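Local coordinates for structural polyprotein, VP3 (Israeli acute paralysis virus, PDB 5CDD) that probably serves as a structural component of the virion, being one of the capsid proteins cut from the viral structural polyprotein, at residues Tyr98-Arg103 with Ala217-Ala222; Ile162-Thr167 with Asn229-Phe234. All blocks are in the same frame, centred on the assembly; numbering follows the deposited sequence.

Contact 1: Tyr98-Arg103 with Ala217-Ala222; sequences YSKSIR and AGIYGA
Lys-100 and Ile-219 carry this contact, the lysine chain reaching over the isoleucine to the tight loop behind it. The two side chains cross obliquely. With CG set between the backbone N and the carbonyl carbon (chi1 68°) and the chain extended beyond it, the methylenes of Lys-100 run across CG1 of Ile-219; CD of Lys-100 comes within 3.4 Å of that CG1, and CE lies about as near to it. Ile-219 also packs against the backbone of Tyr-98: its CB sits 3.3 Å from Tyr-98 O, and its CG1 and CD1 gather round the same carbonyl oxygen.

At the tip, the ammonium group of Lys-100 enters the mouth of the type II turn formed by Ile-219 to Ala-222. NZ donates to Ile-219 O at 3.0 Å, arriving nearly in line with the C=O bond (161°), and to Ala-222 O at 2.8 Å, here in the carbonyl plane and on a lone pair (125°). Ile-219 O is doubly gripped, since Ala-222 N also binds it to close the turn. Gly-221, at a position of positive phi, lets the chain reverse there, and its N is bonded to Glu-116, the acid that also makes a salt bridge with Lys-100. The CA-CB bond of Tyr-98 points away from this loop, and its hydroxyl is bonded to His-67.

The buried ammonium is thus met by two backbone oxygens and a carboxylate, which would be expected to favour its charged form. One lysine joins the loop after strand 214-215 to the chain entering strand 101-106, with its aliphatic part packed on Ile-219 and its charge placed where the turn presents its carbonyls.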
loop_
_atom_site.group_PDB
_atom_site.type_symbol
_atom_site.label_atom_id
_atom_site.label_comp_id
_atom_site.label_asym_id
_atom_site.label_seq_id
_atom_site.Cartn_x
_atom_site.Cartn_y
_atom_site.Cartn_z
ATOM N N TYR B 98 -32.151 47.582 8.903
ATOM C CA TYR B 98 -33.546 47.993 9.009
ATOM C C TYR B 98 -33.794 49.454 8.647
ATOM O O TYR B 98 -34.933 49.852 8.399
ATOM C CB TYR B 98 -34.053 47.727 10.429
ATOM C CG TYR B 98 -33.243 48.418 11.502
ATOM C CD1 TYR B 98 -33.380 49.787 11.737
ATOM C CD2 TYR B 98 -32.320 47.708 12.269
ATOM C CE1 TYR B 98 -32.617 50.432 12.709
ATOM C CE2 TYR B 98 -31.550 48.343 13.241
ATOM C CZ TYR B 98 -31.705 49.704 13.455
ATOM O OH TYR B 98 -30.947 50.336 14.411
ATOM N N SER B 99 -32.732 50.251 8.615
ATOM C CA SER B 99 -32.868 51.666 8.292
ATOM C C SER B 99 -32.359 51.994 6.896
ATOM O O SER B 99 -31.333 51.474 6.459
ATOM C CB SER B 99 -32.117 52.516 9.320
ATOM O OG SER B 99 -30.732 52.218 9.313
ATOM N N LYS B 100 -33.085 52.862 6.201
ATOM C CA LYS B 100 -32.704 53.275 4.858
ATOM C C LYS B 100 -33.147 54.706 4.599
ATOM O O LYS B 100 -34.013 55.240 5.292
ATOM C CB LYS B 100 -33.335 52.353 3.810
ATOM C CG LYS B 100 -34.843 52.464 3.709
ATOM C CD LYS B 100 -35.403 51.466 2.711
ATOM C CE LYS B 100 -36.920 51.456 2.745
ATOM N NZ LYS B 100 -37.488 50.354 1.928
ATOM N N SER B 101 -32.533 55.322 3.597
ATOM C CA SER B 101 -32.854 56.683 3.206
ATOM C C SER B 101 -33.169 56.645 1.719
ATOM O O SER B 101 -32.583 55.856 0.979
ATOM C CB SER B 101 -31.663 57.604 3.461
ATOM O OG SER B 101 -31.932 58.919 3.010
ATOM N N ILE B 102 -34.096 57.484 1.277
ATOM C CA ILE B 102 -34.456 57.504 -0.130
ATOM C C ILE B 102 -33.943 58.740 -0.844
ATOM O O ILE B 102 -34.288 59.870 -0.497
ATOM C CB ILE B 102 -35.976 57.403 -0.307
ATOM C CG1 ILE B 102 -36.444 56.045 0.212
ATOM C CG2 ILE B 102 -36.352 57.574 -1.773
ATOM C CD1 ILE B 102 -37.922 55.855 0.144
ATOM N N ARG B 103 -33.103 58.502 -1.844
ATOM C CA ARG B 103 -32.514 59.567 -2.636
ATOM C C ARG B 103 -33.421 59.826 -3.831
ATOM O O ARG B 103 -33.505 59.009 -4.751
ATOM C CB ARG B 103 -31.128 59.146 -3.121
ATOM C CG ARG B 103 -30.295 60.291 -3.650
ATOM C CD ARG B 103 -29.616 59.930 -4.952
ATOM N NE ARG B 103 -28.756 61.015 -5.409
ATOM C CZ ARG B 103 -28.135 61.031 -6.582
ATOM N NH1 ARG B 103 -27.369 62.062 -6.912
ATOM N NH2 ARG B 103 -28.284 60.022 -7.427
ATOM N N ALA B 217 -33.491 39.731 4.330
ATOM C CA ALA B 217 -34.003 40.778 3.455
ATOM C C ALA B 217 -33.975 42.142 4.139
ATOM O O ALA B 217 -33.560 43.142 3.548
ATOM C CB ALA B 217 -35.428 40.439 3.022
ATOM N N GLY B 218 -34.409 42.174 5.393
ATOM C CA GLY B 218 -34.431 43.427 6.127
ATOM C C GLY B 218 -35.339 44.506 5.554
ATOM O O GLY B 218 -36.483 44.236 5.184
ATOM N N ILE B 219 -34.824 45.731 5.475
ATOM C CA ILE B 219 -35.594 46.870 4.967
ATOM C C ILE B 219 -35.578 46.985 3.439
ATOM O O ILE B 219 -36.315 47.780 2.863
ATOM C CB ILE B 219 -35.059 48.205 5.566
ATOM C CG1 ILE B 219 -36.060 49.340 5.344
ATOM C CG2 ILE B 219 -33.700 48.540 4.958
ATOM C CD1 ILE B 219 -37.359 49.170 6.124
ATOM N N TYR B 220 -34.746 46.186 2.784
ATOM C CA TYR B 220 -34.636 46.220 1.326
ATOM C C TYR B 220 -35.976 46.153 0.596
ATOM O O TYR B 220 -36.693 45.154 0.669
ATOM C CB TYR B 220 -33.730 45.080 0.845
ATOM C CG TYR B 220 -33.457 45.066 -0.645
ATOM C CD1 TYR B 220 -34.431 44.644 -1.552
ATOM C CD2 TYR B 220 -32.210 45.434 -1.145
ATOM C CE1 TYR B 220 -34.165 44.581 -2.921
ATOM C CE2 TYR B 220 -31.931 45.377 -2.515
ATOM C CZ TYR B 220 -32.912 44.948 -3.395
ATOM O OH TYR B 220 -32.641 44.873 -4.743
ATOM N N GLY B 221 -36.293 47.230 -0.118
ATOM C CA GLY B 221 -37.534 47.305 -0.869
ATOM C C GLY B 221 -38.796 47.162 -0.038
ATOM O O GLY B 221 -39.824 46.709 -0.541
ATOM N N ALA B 222 -38.724 47.559 1.229
ATOM C CA ALA B 222 -39.862 47.465 2.137
ATOM C C ALA B 222 -40.709 48.734 2.139
ATOM O O ALA B 222 -40.187 49.842 2.263
ATOM C CB ALA B 222 -39.374 47.165 3.548
#

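Contact 2: Ile162-Thr167 with Asn229-Phe234; sequences IPVKPT and NFHESF
His-231, at the end of the one-turn helix 228-231, turns an edge of its ring toward Ile-162 and Val-164. From CB, the side chain sets CG anti to the carbonyl carbon and beside the backbone N (chi1 -66°). The far atoms of the imidazole come nearer to the segment 162-167 than CB does. Its ND1 lies 4.2 Å from Ile-162 N, a distant approach. CE1 makes the closest approach of the ring, 3.7 Å from Ile-162 O and 3.9 Å from CG2 of Val-164; both partners lie at the ring edge, near its plane. At the tip, NE2 is 4.0 Å from the same Val-164 CG2, so that this methyl faces the CE1-NE2 side of the ring. The valine and histidine side chains run past one another in opposite senses.

One face of the imidazole is backed by CD2 of Phe-230, which lies 4.0 Å above the plane and offset toward the rim. Phe-230 also reaches across the contact, its CE2 meeting the second methyl of Val-164, CG1, at 4.3 Å. Farther along, CD1 of Ile-162 rests against CB of Phe-234, while Pro-92 and Phe-237 add further apolar contacts to Ile-162. Behind the helix end, Ser-233 OG donates to Asn-229 O at 2.6 Å, tying the loop that follows back to the helix.

The contact is van der Waals packing: the imidazole edge lies beside the carbonyl of Ile-162 without a hydrogen bond between the two segments, and aromatic and branched side chains fit the helix end against the short, weakly bonded strand 164-166 and the residues just before it.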
loop_
_atom_site.group_PDB
_atom_site.type_symbol
_atom_site.label_atom_id
_atom_site.label_comp_id
_atom_site.label_asym_id
_atom_site.label_seq_id
_atom_site.Cartn_x
_atom_site.Cartn_y
_atom_site.Cartn_z
ATOM N N ILE B 162 -43.166 43.826 15.074
ATOM C CA ILE B 162 -42.869 45.181 15.513
ATOM C C ILE B 162 -43.966 46.136 15.047
ATOM O O ILE B 162 -44.242 46.234 13.851
ATOM C CB ILE B 162 -41.527 45.662 14.925
ATOM C CG1 ILE B 162 -40.432 44.638 15.225
ATOM C CG2 ILE B 162 -41.159 47.020 15.505
ATOM C CD1 ILE B 162 -39.109 44.948 14.559
ATOM N N PRO B 163 -44.616 46.843 15.988
ATOM C CA PRO B 163 -45.678 47.785 15.615
ATOM C C PRO B 163 -45.087 48.832 14.677
ATOM O O PRO B 163 -44.231 49.618 15.082
ATOM C CB PRO B 163 -46.093 48.382 16.956
ATOM C CG PRO B 163 -45.840 47.259 17.913
ATOM C CD PRO B 163 -44.497 46.746 17.453
ATOM N N VAL B 164 -45.534 48.846 13.426
ATOM C CA VAL B 164 -44.994 49.797 12.463
ATOM C C VAL B 164 -46.024 50.634 11.722
ATOM O O VAL B 164 -47.225 50.367 11.772
ATOM C CB VAL B 164 -44.124 49.077 11.405
ATOM C CG1 VAL B 164 -42.944 48.392 12.077
ATOM C CG2 VAL B 164 -44.963 48.066 10.642
ATOM N N LYS B 165 -45.525 51.660 11.040
ATOM C CA LYS B 165 -46.345 52.565 10.245
ATOM C C LYS B 165 -45.730 52.596 8.851
ATOM O O LYS B 165 -44.920 53.470 8.539
ATOM C CB LYS B 165 -46.332 53.977 10.841
ATOM C CG LYS B 165 -46.981 54.099 12.208
ATOM C CD LYS B 165 -46.817 55.511 12.767
ATOM C CE LYS B 165 -47.352 55.619 14.194
ATOM N NZ LYS B 165 -47.035 56.936 14.823
ATOM N N PRO B 166 -46.090 51.624 8.000
ATOM C CA PRO B 166 -45.556 51.565 6.637
ATOM C C PRO B 166 -45.788 52.860 5.867
ATOM O O PRO B 166 -46.751 53.582 6.120
ATOM C CB PRO B 166 -46.306 50.384 6.029
ATOM C CG PRO B 166 -46.503 49.482 7.202
ATOM C CD PRO B 166 -46.941 50.453 8.276
ATOM N N THR B 167 -44.895 53.145 4.929
ATOM C CA THR B 167 -44.985 54.344 4.107
ATOM C C THR B 167 -44.980 53.913 2.648
ATOM O O THR B 167 -44.689 52.758 2.335
ATOM C CB THR B 167 -43.782 55.281 4.365
ATOM O OG1 THR B 167 -43.776 55.677 5.741
ATOM C CG2 THR B 167 -43.863 56.525 3.491
ATOM N N ASN B 229 -41.170 40.621 4.273
ATOM C CA ASN B 229 -39.817 40.119 4.464
ATOM C C ASN B 229 -39.169 40.861 5.611
ATOM O O ASN B 229 -38.291 40.332 6.290
ATOM C CB ASN B 229 -38.977 40.304 3.201
ATOM C CG ASN B 229 -39.424 39.406 2.068
ATOM O OD1 ASN B 229 -39.495 38.183 2.217
ATOM N ND2 ASN B 229 -39.728 40.009 0.926
ATOM N N PHE B 230 -39.616 42.092 5.822
ATOM C CA PHE B 230 -39.097 42.926 6.891
ATOM C C PHE B 230 -39.362 42.265 8.236
ATOM O O PHE B 230 -38.459 42.123 9.058
ATOM C CB PHE B 230 -39.767 44.298 6.853
ATOM C CG PHE B 230 -39.337 45.207 7.961
ATOM C CD1 PHE B 230 -38.082 45.804 7.940
ATOM C CD2 PHE B 230 -40.171 45.436 9.048
ATOM C CE1 PHE B 230 -37.663 46.618 8.989
ATOM C CE2 PHE B 230 -39.763 46.246 10.102
ATOM C CZ PHE B 230 -38.506 46.838 10.073
ATOM N N HIS B 231 -40.607 41.856 8.451
ATOM C CA HIS B 231 -41.001 41.216 9.699
ATOM C C HIS B 231 -40.375 39.839 9.865
ATOM O O HIS B 231 -40.155 39.380 10.985
ATOM C CB HIS B 231 -42.526 41.105 9.771
ATOM C CG HIS B 231 -43.220 42.428 9.862
ATOM N ND1 HIS B 231 -43.022 43.300 10.912
ATOM C CD2 HIS B 231 -44.099 43.034 9.030
ATOM C CE1 HIS B 231 -43.749 44.386 10.721
ATOM N NE2 HIS B 231 -44.412 44.250 9.587
ATOM N N GLU B 232 -40.084 39.187 8.744
ATOM C CA GLU B 232 -39.483 37.859 8.759
ATOM C C GLU B 232 -37.971 37.911 8.962
ATOM O O GLU B 232 -37.296 36.885 8.885
ATOM C CB GLU B 232 -39.789 37.137 7.442
ATOM C CG GLU B 232 -41.254 36.796 7.243
ATOM C CD GLU B 232 -41.737 35.750 8.226
ATOM O OE1 GLU B 232 -41.244 34.601 8.163
ATOM O OE2 GLU B 232 -42.606 36.076 9.065
ATOM N N SER B 233 -37.444 39.100 9.237
ATOM C CA SER B 233 -36.006 39.262 9.416
ATOM C C SER B 233 -35.548 39.746 10.791
ATOM O O SER B 233 -34.363 40.026 10.958
ATOM C CB SER B 233 -35.464 40.244 8.372
ATOM O OG SER B 233 -35.858 39.888 7.061
ATOM N N PHE B 234 -36.439 39.833 11.778
ATOM C CA PHE B 234 -35.995 40.358 13.067
ATOM C C PHE B 234 -36.268 39.650 14.392
ATOM O O PHE B 234 -35.408 39.666 15.267
ATOM C CB PHE B 234 -36.418 41.823 13.156
ATOM C CG PHE B 234 -35.712 42.698 12.164
ATOM C CD1 PHE B 234 -34.358 42.982 12.313
ATOM C CD2 PHE B 234 -36.376 43.184 11.045
ATOM C CE1 PHE B 234 -33.676 43.734 11.361
ATOM C CE2 PHE B 234 -35.702 43.938 10.085
ATOM C CZ PHE B 234 -34.350 44.212 10.243
#

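Contacts 1 and 2 lie side by side, their centres 11 Å apart, and their segments alternate along the chain in the order 98-103, 162-167, 217-222, 229-234. The last two segments follow closely in sequence, the loop after strand 214-215 leading into helix 228-231, and they touch directly: Gly-218 N probably bonds to Ser-233 OG, and Ala-217 packs on Asn-229. Tyr-98 CB also meets Phe-234 CZ at 3.5 Å. The loop and helix before strand 236-247 are thereby joined to both the chain leading into strand 101-106 and the short strand 164-166, tying together distant connections of this antiparallel beta capsid protein, consistent with the jelly-roll beta fold of picornavirus-like capsid proteins.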